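Local atomic coordinates of hemolysin-related protein (PDB entry 5V6K), a protein that probably binds glycans through its C-terminal beta-prism lectin domain, which holds an N-acetylglucosaminyl-mannose disaccharide. Residues Y26-F31 and G54-P59; G30-A35 and H81-K86; G73-G78 and G127-E132. All coordinates share one frame; numbering follows the deposited sequence.

Contact 1: Y26-F31 and G54-P59; sequences YLRSGF and GVLRAP. With MAN (alpha-D-mannopyranose), chain B; NAG (2-acetamido-2-deoxy-beta-D-glucopyranose), chain C.
R57, at a break in edge strand 55-61 of one sheet of the beta-prism lectin fold, reaches across S29 to the bound sugar. The segments run antiparallel: S29 and V55 form a hydrogen-bonded pair with bonds both ways, and R28 and L56 the non-hydrogen-bonded pair beside it. Beyond them R57 N donates to L27 O almost straight, at 164°.

The arginine starts with R57 CB 3.7 Å from L27 O. CG lies beside the backbone N and anti to the carbonyl carbon (chi1 -53°), then the chain bends at chi2 (-66°), so that CG and CD run past the S29 hydroxyl. R57 NE donates to S29 OG at 2.9 Å, and R57 NH2 donates to S29 O, also at 2.9 Å: a side-on grip by two bent bonds that fixes the rotation of the guanidinium. S29 O takes NH2 and V55 N from opposite faces of its carbonyl plane. V55 CB sits over the centre of the guanidinium, 3.7 Å above its plane.

NAG C1 is joined to MAN O2. G54 N donates to MAN O3 at 2.8 Å and F31 N to MAN O5, while MAN C1 lies over one face of the F31 ring. At the far end, P59 CB packs over the Y26 ring, 3.7 Å from its centroid, and L56 CD1 approaches the same ring obliquely. R28, on the sheet face of L56 and opposite to S29, ties its guanidinium to G53 O and G46 O. The R57 chain ends on the disaccharide itself, with R57 NH2 donating to NAG O7, the acetamido oxygen, at 2.8 Å.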
loop_
_atom_site.group_PDB
_atom_site.type_symbol
_atom_site.label_atom_id
_atom_site.label_comp_id
_atom_site.label_asym_id
_atom_site.label_seq_id
_atom_site.Cartn_x
_atom_site.Cartn_y
_atom_site.Cartn_z
ATOM N N TYR A 26 2.512 0.359 -7.772
ATOM C CA TYR A 26 3.900 0.608 -7.413
ATOM C C TYR A 26 3.979 1.068 -5.967
ATOM O O TYR A 26 3.117 1.816 -5.501
ATOM C CB TYR A 26 4.527 1.669 -8.322
ATOM C CG TYR A 26 4.912 1.161 -9.688
ATOM C CD1 TYR A 26 6.173 0.626 -9.919
ATOM C CD2 TYR A 26 4.015 1.216 -10.748
ATOM C CE1 TYR A 26 6.532 0.161 -11.167
ATOM C CE2 TYR A 26 4.364 0.752 -12.001
ATOM C CZ TYR A 26 5.623 0.221 -12.205
ATOM O OH TYR A 26 5.976 -0.242 -13.455
ATOM N N LEU A 27 5.018 0.621 -5.263
ATOM C CA LEU A 27 5.239 1.024 -3.886
ATOM C C LEU A 27 6.716 1.305 -3.656
ATOM O O LEU A 27 7.590 0.670 -4.251
ATOM C CB LEU A 27 4.772 -0.047 -2.885
ATOM C CG LEU A 27 3.298 -0.465 -2.919
ATOM C CD1 LEU A 27 3.077 -1.636 -3.885
ATOM C CD2 LEU A 27 2.793 -0.805 -1.516
ATOM N N ARG A 28 6.978 2.282 -2.798
ATOM C CA ARG A 28 8.269 2.431 -2.143
ATOM C C ARG A 28 8.096 1.958 -0.709
ATOM O O ARG A 28 7.101 2.297 -0.062
ATOM C CB ARG A 28 8.768 3.878 -2.165
ATOM C CG ARG A 28 9.339 4.339 -3.504
ATOM C CD ARG A 28 10.106 5.656 -3.387
ATOM N NE ARG A 28 9.266 6.833 -3.635
ATOM C CZ ARG A 28 8.821 7.672 -2.701
ATOM N NH1 ARG A 28 9.120 7.497 -1.418
ATOM N NH2 ARG A 28 8.067 8.705 -3.053
ATOM N N SER A 29 9.044 1.162 -0.224
ATOM C CA SER A 29 8.927 0.614 1.116
ATOM C C SER A 29 10.308 0.447 1.730
ATOM O O SER A 29 11.328 0.422 1.036
ATOM C CB SER A 29 8.193 -0.731 1.112
ATOM O OG SER A 29 8.971 -1.732 0.478
ATOM N N GLY A 30 10.316 0.342 3.053
ATOM C CA GLY A 30 11.493 -0.028 3.811
ATOM C C GLY A 30 11.071 -0.719 5.090
ATOM O O GLY A 30 10.560 -1.842 5.056
ATOM N N PHE A 31 11.276 -0.053 6.229
ATOM C CA PHE A 31 10.692 -0.498 7.489
ATOM C C PHE A 31 9.184 -0.269 7.544
ATOM O O PHE A 31 8.523 -0.814 8.437
ATOM C CB PHE A 31 11.362 0.230 8.660
ATOM C CG PHE A 31 12.853 0.002 8.761
ATOM C CD1 PHE A 31 13.442 -1.141 8.240
ATOM C CD2 PHE A 31 13.663 0.937 9.388
ATOM C CE1 PHE A 31 14.809 -1.341 8.339
ATOM C CE2 PHE A 31 15.030 0.740 9.492
ATOM C CZ PHE A 31 15.603 -0.401 8.968
ATOM N N GLY A 54 12.383 5.068 1.371
ATOM C CA GLY A 54 12.271 3.683 0.979
ATOM C C GLY A 54 12.853 3.425 -0.398
ATOM O O GLY A 54 13.498 4.277 -1.016
ATOM N N VAL A 55 12.609 2.207 -0.879
ATOM C CA VAL A 55 13.112 1.732 -2.161
ATOM C C VAL A 55 11.928 1.400 -3.054
ATOM O O VAL A 55 10.947 0.802 -2.598
ATOM C CB VAL A 55 14.012 0.489 -1.988
ATOM C CG1 VAL A 55 14.459 -0.050 -3.341
ATOM C CG2 VAL A 55 15.205 0.811 -1.108
ATOM N N LEU A 56 12.024 1.774 -4.327
ATOM C CA LEU A 56 10.997 1.407 -5.293
ATOM C C LEU A 56 11.068 -0.088 -5.566
ATOM O O LEU A 56 12.128 -0.615 -5.916
ATOM C CB LEU A 56 11.175 2.193 -6.590
ATOM C CG LEU A 56 10.128 1.935 -7.678
ATOM C CD1 LEU A 56 8.759 2.444 -7.248
ATOM C CD2 LEU A 56 10.550 2.564 -9.005
ATOM N N ARG A 57 9.940 -0.768 -5.404
ATOM C CA ARG A 57 9.881 -2.216 -5.512
ATOM C C ARG A 57 9.347 -2.625 -6.876
ATOM O O ARG A 57 8.827 -1.811 -7.644
ATOM C CB ARG A 57 9.000 -2.797 -4.400
ATOM C CG ARG A 57 9.400 -2.354 -3.009
ATOM C CD ARG A 57 10.755 -2.895 -2.618
ATOM N NE ARG A 57 11.191 -2.367 -1.331
ATOM C CZ ARG A 57 12.365 -2.625 -0.769
ATOM N NH1 ARG A 57 13.240 -3.409 -1.380
ATOM N NH2 ARG A 57 12.665 -2.090 0.408
ATOM N N ALA A 58 9.487 -3.910 -7.173
ATOM C CA ALA A 58 8.826 -4.457 -8.341
ATOM C C ALA A 58 7.323 -4.209 -8.227
ATOM O O ALA A 58 6.756 -4.344 -7.136
ATOM C CB ALA A 58 9.104 -5.956 -8.475
ATOM N N PRO A 59 6.655 -3.834 -9.313
ATOM C CA PRO A 59 5.220 -3.552 -9.227
ATOM C C PRO A 59 4.409 -4.803 -8.937
ATOM O O PRO A 59 4.821 -5.933 -9.209
ATOM C CB PRO A 59 4.885 -2.981 -10.610
ATOM C CG PRO A 59 5.914 -3.541 -11.507
ATOM C CD PRO A 59 7.166 -3.668 -10.682
HETATM C C1 MAN B . 13.875 2.878 6.599
HETATM C C2 MAN B . 14.512 3.481 5.335
HETATM C C3 MAN B . 13.730 4.708 4.862
HETATM C C4 MAN B . 12.213 4.436 4.829
HETATM C C5 MAN B . 11.742 3.890 6.181
HETATM C C6 MAN B . 10.266 3.534 6.184
HETATM O O1 MAN B . 14.225 3.731 7.672
HETATM O O2 MAN B . 14.458 2.548 4.235
HETATM O O3 MAN B . 14.182 5.140 3.575
HETATM O O4 MAN B . 11.508 5.633 4.551
HETATM O O5 MAN B . 12.483 2.699 6.485
HETATM O O6 MAN B . 10.049 2.492 5.226
HETATM C C1 NAG C . 15.764 2.318 3.674
HETATM C C2 NAG C . 15.769 0.936 3.032
HETATM C C3 NAG C . 17.140 0.639 2.435
HETATM C C4 NAG C . 17.551 1.753 1.482
HETATM C C5 NAG C . 17.442 3.114 2.166
HETATM C C6 NAG C . 17.690 4.265 1.219
HETATM C C7 NAG C . 14.775 -1.220 3.650
HETATM C C8 NAG C . 14.457 -2.160 4.769
HETATM N N2 NAG C . 15.394 -0.087 3.996
HETATM O O3 NAG C . 17.099 -0.602 1.742
HETATM O O4 NAG C . 18.893 1.556 1.053
HETATM O O5 NAG C . 16.124 3.294 2.703
HETATM O O6 NAG C . 16.932 5.411 1.582
HETATM O O7 NAG C . 14.485 -1.476 2.487
HETATM O O HOH W 1 6.268 -1.618 -6.528
#

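Contact 2: G30-A35 and H81-K86; sequences GFAIDA and HIVAIK. With MAN (alpha-D-mannopyranose), chain B; NAG (2-acetamido-2-deoxy-beta-D-glucopyranose), chain C.
I33 lays its CG1 across I82, crossing that side chain at a slant, with I33 CG1 3.7 Å from I82 CG2. With chi1 at -60°, I33 CG1 is turned onto strand 81-86, where I33 CG1 also meets I85 CD1 at 4.1 Å; one methylene thus serves two side chains. L27 packs on both I33 and I85 from the strand next to that of I33. The backbone is fixed just beside this packing: I33 N donates to I82 O at 3.2 Å, and A32 CA makes a CA-H...O contact of 3.2 Å with V83 O. A32 CB rests against V83 CG1.

Here two sheets of the beta-prism come together, their strands at 105° with axes 6.8 Å apart. V131, from the third sheet, bonds through its backbone to both I33 and I82, so strands of all three sheets meet here. Both strands are irregular: D34 with A35 forms a classic bulge facing R28, and V83 with A84 another, against strand 65-75.

On the sugar side, A32 N donates to MAN O6 at 2.8 Å, and the D34 carboxylate lies next to O4 and O6 of the same mannose.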
loop_
_atom_site.group_PDB
_atom_site.type_symbol
_atom_site.label_atom_id
_atom_site.label_comp_id
_atom_site.label_asym_id
_atom_site.label_seq_id
_atom_site.Cartn_x
_atom_site.Cartn_y
_atom_site.Cartn_z
ATOM N N GLY A 30 10.316 0.342 3.053
ATOM C CA GLY A 30 11.493 -0.028 3.811
ATOM C C GLY A 30 11.071 -0.719 5.090
ATOM O O GLY A 30 10.560 -1.842 5.056
ATOM N N PHE A 31 11.276 -0.053 6.229
ATOM C CA PHE A 31 10.692 -0.498 7.489
ATOM C C PHE A 31 9.184 -0.269 7.544
ATOM O O PHE A 31 8.523 -0.814 8.437
ATOM C CB PHE A 31 11.362 0.230 8.660
ATOM C CG PHE A 31 12.853 0.002 8.761
ATOM C CD1 PHE A 31 13.442 -1.141 8.240
ATOM C CD2 PHE A 31 13.663 0.937 9.388
ATOM C CE1 PHE A 31 14.809 -1.341 8.339
ATOM C CE2 PHE A 31 15.030 0.740 9.492
ATOM C CZ PHE A 31 15.603 -0.401 8.968
ATOM N N ALA A 32 8.632 0.517 6.623
ATOM C CA ALA A 32 7.198 0.779 6.553
ATOM C C ALA A 32 6.828 0.944 5.081
ATOM O O ALA A 32 7.617 0.623 4.189
ATOM C CB ALA A 32 6.832 2.009 7.395
ATOM N N ILE A 33 5.628 1.453 4.818
ATOM C CA ILE A 33 5.193 1.745 3.456
ATOM C C ILE A 33 5.341 3.245 3.243
ATOM O O ILE A 33 4.653 4.047 3.885
ATOM C CB ILE A 33 3.754 1.277 3.194
ATOM C CG1 ILE A 33 3.630 -0.238 3.398
ATOM C CG2 ILE A 33 3.312 1.665 1.776
ATOM C CD1 ILE A 33 4.486 -1.089 2.456
ATOM N N ASP A 34 6.244 3.624 2.334
ATOM C CA ASP A 34 6.568 5.026 2.100
ATOM C C ASP A 34 5.672 5.687 1.063
ATOM O O ASP A 34 5.375 6.880 1.189
ATOM C CB ASP A 34 8.017 5.161 1.635
ATOM C CG ASP A 34 9.005 4.708 2.679
ATOM O OD1 ASP A 34 9.315 3.501 2.723
ATOM O OD2 ASP A 34 9.465 5.564 3.457
ATOM N N ALA A 35 5.254 4.954 0.033
ATOM C CA ALA A 35 4.519 5.564 -1.063
ATOM C C ALA A 35 3.829 4.487 -1.890
ATOM O O ALA A 35 4.319 3.360 -2.001
ATOM C CB ALA A 35 5.448 6.397 -1.952
ATOM N N HIS A 81 0.817 4.267 10.952
ATOM C CA HIS A 81 0.844 4.168 9.497
ATOM C C HIS A 81 0.634 2.712 9.099
ATOM O O HIS A 81 0.587 1.813 9.945
ATOM C CB HIS A 81 2.171 4.668 8.914
ATOM C CG HIS A 81 2.725 5.878 9.599
ATOM N ND1 HIS A 81 2.391 7.164 9.229
ATOM C CD2 HIS A 81 3.600 5.999 10.625
ATOM C CE1 HIS A 81 3.032 8.022 10.001
ATOM N NE2 HIS A 81 3.774 7.341 10.856
ATOM N N ILE A 82 0.533 2.483 7.795
ATOM C CA ILE A 82 0.677 1.139 7.248
ATOM C C ILE A 82 2.165 0.823 7.196
ATOM O O ILE A 82 2.940 1.546 6.564
ATOM C CB ILE A 82 0.038 1.025 5.857
ATOM C CG1 ILE A 82 -1.477 1.206 5.960
ATOM C CG2 ILE A 82 0.391 -0.324 5.224
ATOM C CD1 ILE A 82 -2.213 1.192 4.626
ATOM N N VAL A 83 2.568 -0.254 7.864
ATOM C CA VAL A 83 3.975 -0.619 7.936
ATOM C C VAL A 83 4.320 -1.824 7.068
ATOM O O VAL A 83 5.494 -1.974 6.692
ATOM C CB VAL A 83 4.411 -0.863 9.397
ATOM C CG1 VAL A 83 4.328 0.437 10.185
ATOM C CG2 VAL A 83 3.556 -1.948 10.057
ATOM N N ALA A 84 3.354 -2.671 6.716
ATOM C CA ALA A 84 3.632 -3.823 5.873
ATOM C C ALA A 84 2.382 -4.214 5.098
ATOM O O ALA A 84 1.267 -4.133 5.621
ATOM C CB ALA A 84 4.117 -5.015 6.706
ATOM N N ILE A 85 2.582 -4.654 3.857
ATOM C CA ILE A 85 1.529 -5.254 3.050
ATOM C C ILE A 85 2.065 -6.550 2.459
ATOM O O ILE A 85 3.111 -6.548 1.800
ATOM C CB ILE A 85 1.049 -4.324 1.918
ATOM C CG1 ILE A 85 0.623 -2.960 2.464
ATOM C CG2 ILE A 85 -0.116 -4.969 1.162
ATOM C CD1 ILE A 85 0.491 -1.900 1.391
ATOM N N LYS A 86 1.351 -7.648 2.682
ATOM C CA LYS A 86 1.639 -8.905 2.004
ATOM C C LYS A 86 0.629 -9.080 0.876
ATOM O O LYS A 86 -0.577 -9.180 1.123
ATOM C CB LYS A 86 1.589 -10.099 2.957
ATOM C CG LYS A 86 2.020 -11.406 2.295
ATOM C CD LYS A 86 1.890 -12.598 3.226
ATOM C CE LYS A 86 3.249 -13.101 3.677
ATOM N NZ LYS A 86 3.129 -14.304 4.548
HETATM C C1 MAN B . 13.875 2.878 6.599
HETATM C C2 MAN B . 14.512 3.481 5.335
HETATM C C3 MAN B . 13.730 4.708 4.862
HETATM C C4 MAN B . 12.213 4.436 4.829
HETATM C C5 MAN B . 11.742 3.890 6.181
HETATM C C6 MAN B . 10.266 3.534 6.184
HETATM O O1 MAN B . 14.225 3.731 7.672
HETATM O O2 MAN B . 14.458 2.548 4.235
HETATM O O3 MAN B . 14.182 5.140 3.575
HETATM O O4 MAN B . 11.508 5.633 4.551
HETATM O O5 MAN B . 12.483 2.699 6.485
HETATM O O6 MAN B . 10.049 2.492 5.226
HETATM C C1 NAG C . 15.764 2.318 3.674
HETATM C C2 NAG C . 15.769 0.936 3.032
HETATM C C3 NAG C . 17.140 0.639 2.435
HETATM C C4 NAG C . 17.551 1.753 1.482
HETATM C C5 NAG C . 17.442 3.114 2.166
HETATM C C6 NAG C . 17.690 4.265 1.219
HETATM C C7 NAG C . 14.775 -1.220 3.650
HETATM C C8 NAG C . 14.457 -2.160 4.769
HETATM N N2 NAG C . 15.394 -0.087 3.996
HETATM O O3 NAG C . 17.099 -0.602 1.742
HETATM O O4 NAG C . 18.893 1.556 1.053
HETATM O O5 NAG C . 16.124 3.294 2.703
HETATM O O6 NAG C . 16.932 5.411 1.582
HETATM O O7 NAG C . 14.485 -1.476 2.487
#

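Contact 3: G73-G78 and G127-E132. With MAN (alpha-D-mannopyranose), chain B.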
loop_
_atom_site.group_PDB
_atom_site.type_symbol
_atom_site.label_atom_id
_atom_site.label_comp_id
_atom_site.label_asym_id
_atom_site.label_seq_id
_atom_site.Cartn_x
_atom_site.Cartn_y
_atom_site.Cartn_z
ATOM N N GLY A 73 0.282 0.014 12.480
ATOM C CA GLY A 73 0.589 0.140 13.892
ATOM C C GLY A 73 1.363 1.408 14.177
ATOM O O GLY A 73 1.547 2.257 13.304
ATOM N N LEU A 74 1.816 1.519 15.424
ATOM C CA LEU A 74 2.611 2.663 15.868
ATOM C C LEU A 74 4.053 2.456 15.419
ATOM O O LEU A 74 4.801 1.681 16.020
ATOM C CB LEU A 74 2.514 2.828 17.382
ATOM C CG LEU A 74 3.288 3.999 17.994
ATOM C CD1 LEU A 74 2.831 5.332 17.397
ATOM C CD2 LEU A 74 3.132 3.996 19.518
ATOM N N TYR A 75 4.440 3.157 14.357
ATOM C CA TYR A 75 5.794 3.064 13.823
ATOM C C TYR A 75 6.809 3.600 14.827
ATOM O O TYR A 75 6.577 4.613 15.494
ATOM C CB TYR A 75 5.871 3.836 12.507
ATOM C CG TYR A 75 7.177 3.730 11.749
ATOM C CD1 TYR A 75 7.746 2.496 11.458
ATOM C CD2 TYR A 75 7.814 4.869 11.282
ATOM C CE1 TYR A 75 8.933 2.405 10.744
ATOM C CE2 TYR A 75 8.993 4.788 10.567
ATOM C CZ TYR A 75 9.550 3.558 10.301
ATOM O OH TYR A 75 10.726 3.495 9.586
ATOM N N ASN A 76 7.950 2.907 14.930
ATOM C CA ASN A 76 8.920 3.209 15.980
ATOM C C ASN A 76 9.493 4.612 15.857
ATOM O O ASN A 76 9.925 5.187 16.862
ATOM C CB ASN A 76 10.072 2.206 15.957
ATOM C CG ASN A 76 9.710 0.878 16.569
ATOM O OD1 ASN A 76 8.697 0.729 17.250
ATOM N ND2 ASN A 76 10.553 -0.102 16.329
ATOM N N TRP A 77 9.554 5.164 14.645
ATOM C CA TRP A 77 10.046 6.520 14.458
ATOM C C TRP A 77 8.911 7.536 14.384
ATOM O O TRP A 77 9.159 8.711 14.093
ATOM C CB TRP A 77 10.949 6.591 13.220
ATOM C CG TRP A 77 12.316 6.000 13.480
ATOM C CD1 TRP A 77 13.405 6.653 13.987
ATOM C CD2 TRP A 77 12.727 4.642 13.274
ATOM N NE1 TRP A 77 14.466 5.789 14.099
ATOM C CE2 TRP A 77 14.077 4.549 13.667
ATOM C CE3 TRP A 77 12.087 3.496 12.789
ATOM C CZ2 TRP A 77 14.798 3.357 13.593
ATOM C CZ3 TRP A 77 12.806 2.315 12.717
ATOM C CH2 TRP A 77 14.147 2.257 13.114
ATOM N N GLY A 78 7.676 7.111 14.668
ATOM C CA GLY A 78 6.582 8.030 14.917
ATOM C C GLY A 78 5.291 7.766 14.167
ATOM O O GLY A 78 5.304 7.521 12.959
ATOM N N GLY A 127 0.220 11.858 4.950
ATOM C CA GLY A 127 0.484 13.163 5.519
ATOM C C GLY A 127 1.832 13.708 5.088
ATOM O O GLY A 127 2.372 14.616 5.726
ATOM N N GLY A 128 2.395 13.146 4.016
ATOM C CA GLY A 128 3.635 13.635 3.449
ATOM C C GLY A 128 4.890 12.927 3.908
ATOM O O GLY A 128 5.989 13.333 3.504
ATOM N N TRP A 129 4.770 11.887 4.732
ATOM C CA TRP A 129 5.918 11.102 5.171
ATOM C C TRP A 129 5.759 9.630 4.811
ATOM O O TRP A 129 6.601 9.085 4.093
ATOM C CB TRP A 129 6.117 11.255 6.682
ATOM C CG TRP A 129 7.257 10.453 7.217
ATOM C CD1 TRP A 129 8.384 10.063 6.544
ATOM C CD2 TRP A 129 7.380 9.928 8.540
ATOM N NE1 TRP A 129 9.197 9.332 7.372
ATOM C CE2 TRP A 129 8.606 9.237 8.603
ATOM C CE3 TRP A 129 6.576 9.981 9.681
ATOM C CZ2 TRP A 129 9.043 8.603 9.762
ATOM C CZ3 TRP A 129 7.011 9.349 10.829
ATOM C CH2 TRP A 129 8.233 8.668 10.861
ATOM N N LEU A 130 4.706 8.979 5.295
ATOM C CA LEU A 130 4.426 7.578 5.022
ATOM C C LEU A 130 2.978 7.440 4.571
ATOM O O LEU A 130 2.209 8.406 4.567
ATOM C CB LEU A 130 4.688 6.714 6.262
ATOM C CG LEU A 130 6.119 6.722 6.794
ATOM C CD1 LEU A 130 6.171 6.071 8.164
ATOM C CD2 LEU A 130 7.055 6.014 5.827
ATOM N N VAL A 131 2.604 6.222 4.199
ATOM C CA VAL A 131 1.232 5.915 3.817
ATOM C C VAL A 131 0.470 5.511 5.074
ATOM O O VAL A 131 0.847 4.551 5.756
ATOM C CB VAL A 131 1.187 4.805 2.755
ATOM C CG1 VAL A 131 -0.249 4.388 2.459
ATOM C CG2 VAL A 131 1.879 5.264 1.470
ATOM N N GLU A 132 -0.593 6.253 5.388
ATOM C CA GLU A 132 -1.469 5.910 6.502
ATOM C C GLU A 132 -2.611 4.995 6.094
ATOM O O GLU A 132 -3.125 4.252 6.937
ATOM C CB GLU A 132 -2.045 7.179 7.137
ATOM C CG GLU A 132 -1.061 7.928 8.018
ATOM C CD GLU A 132 -0.066 8.742 7.218
ATOM O OE1 GLU A 132 -0.497 9.591 6.411
ATOM O OE2 GLU A 132 1.150 8.532 7.391
HETATM C C1 MAN B . 13.875 2.878 6.599
HETATM C C2 MAN B . 14.512 3.481 5.335
HETATM C C3 MAN B . 13.730 4.708 4.862
HETATM C C4 MAN B . 12.213 4.436 4.829
HETATM C C5 MAN B . 11.742 3.890 6.181
HETATM C C6 MAN B . 10.266 3.534 6.184
HETATM O O1 MAN B . 14.225 3.731 7.672
HETATM O O2 MAN B . 14.458 2.548 4.235
HETATM O O3 MAN B . 14.182 5.140 3.575
HETATM O O4 MAN B . 11.508 5.633 4.551
HETATM O O5 MAN B . 12.483 2.699 6.485
HETATM O O6 MAN B . 10.049 2.492 5.226
#
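Y75 and W129 make the aromatic part of this contact, their side chains crossing at about a right angle. The tyrosine ring and the six-membered ring of the indole are tilted at 58° with centroids 5.8 Å apart, and W129 CH2 comes in at the tyrosine edge, 3.8 Å from Y75 CD2. W129 CG is anti to the backbone N (chi1 179°), which carries the indole across toward the 73-78 segment.

Apolar contact adds L130, whose CD1 touches Y75 CD2 at 3.7 Å, and the CB of W77, which brushes W129 CH2. Within its own segment, L130 CG lies over one face of the W129 indole, toward the rim.

Two carbonyl oxygens come up to the benzo ring of that indole: W77 O at its edge, 3.4 Å from W129 CH2, and G78 O obliquely, 3.3 Å from W129 CZ3. Both belong to a type I turn, Y75 to G78, closed by G78 N donating to Y75 O. The turn and the 127-130 loop are neighbouring tips of two sheets of the beta-prism.

H81 links the two segments, hydrogen-bonding to G78 O with NE2 and to E132 OE2 with ND1. Toward the sugar, Y75 OH stands 3.4 Å from MAN C6.

Overall arrangement
The three contacts surround the mannose site, and each touches that sugar. Contact 1 belongs to the sheet containing strands 24-29, 33-37 and 55-61; contact 2 shares G30 and F31 with it and joins that sheet to strand 80-89. Contact 3 links the end of strand 65-75, neighbour of 80-89, to the start of 131-137 in the third sheet. Centres of contacts 1 and 2, and of 2 and 3, lie about 9 Å apart, and those of 1 and 3 about 15 Å. Both segments of contact 1 precede those of contact 3 in the chain, while the segments of contacts 2 and 3 alternate. Hydrogen bonds to the disaccharide come from around the first sheet; Y75 and L130 bring the other two up to the mannose by packing.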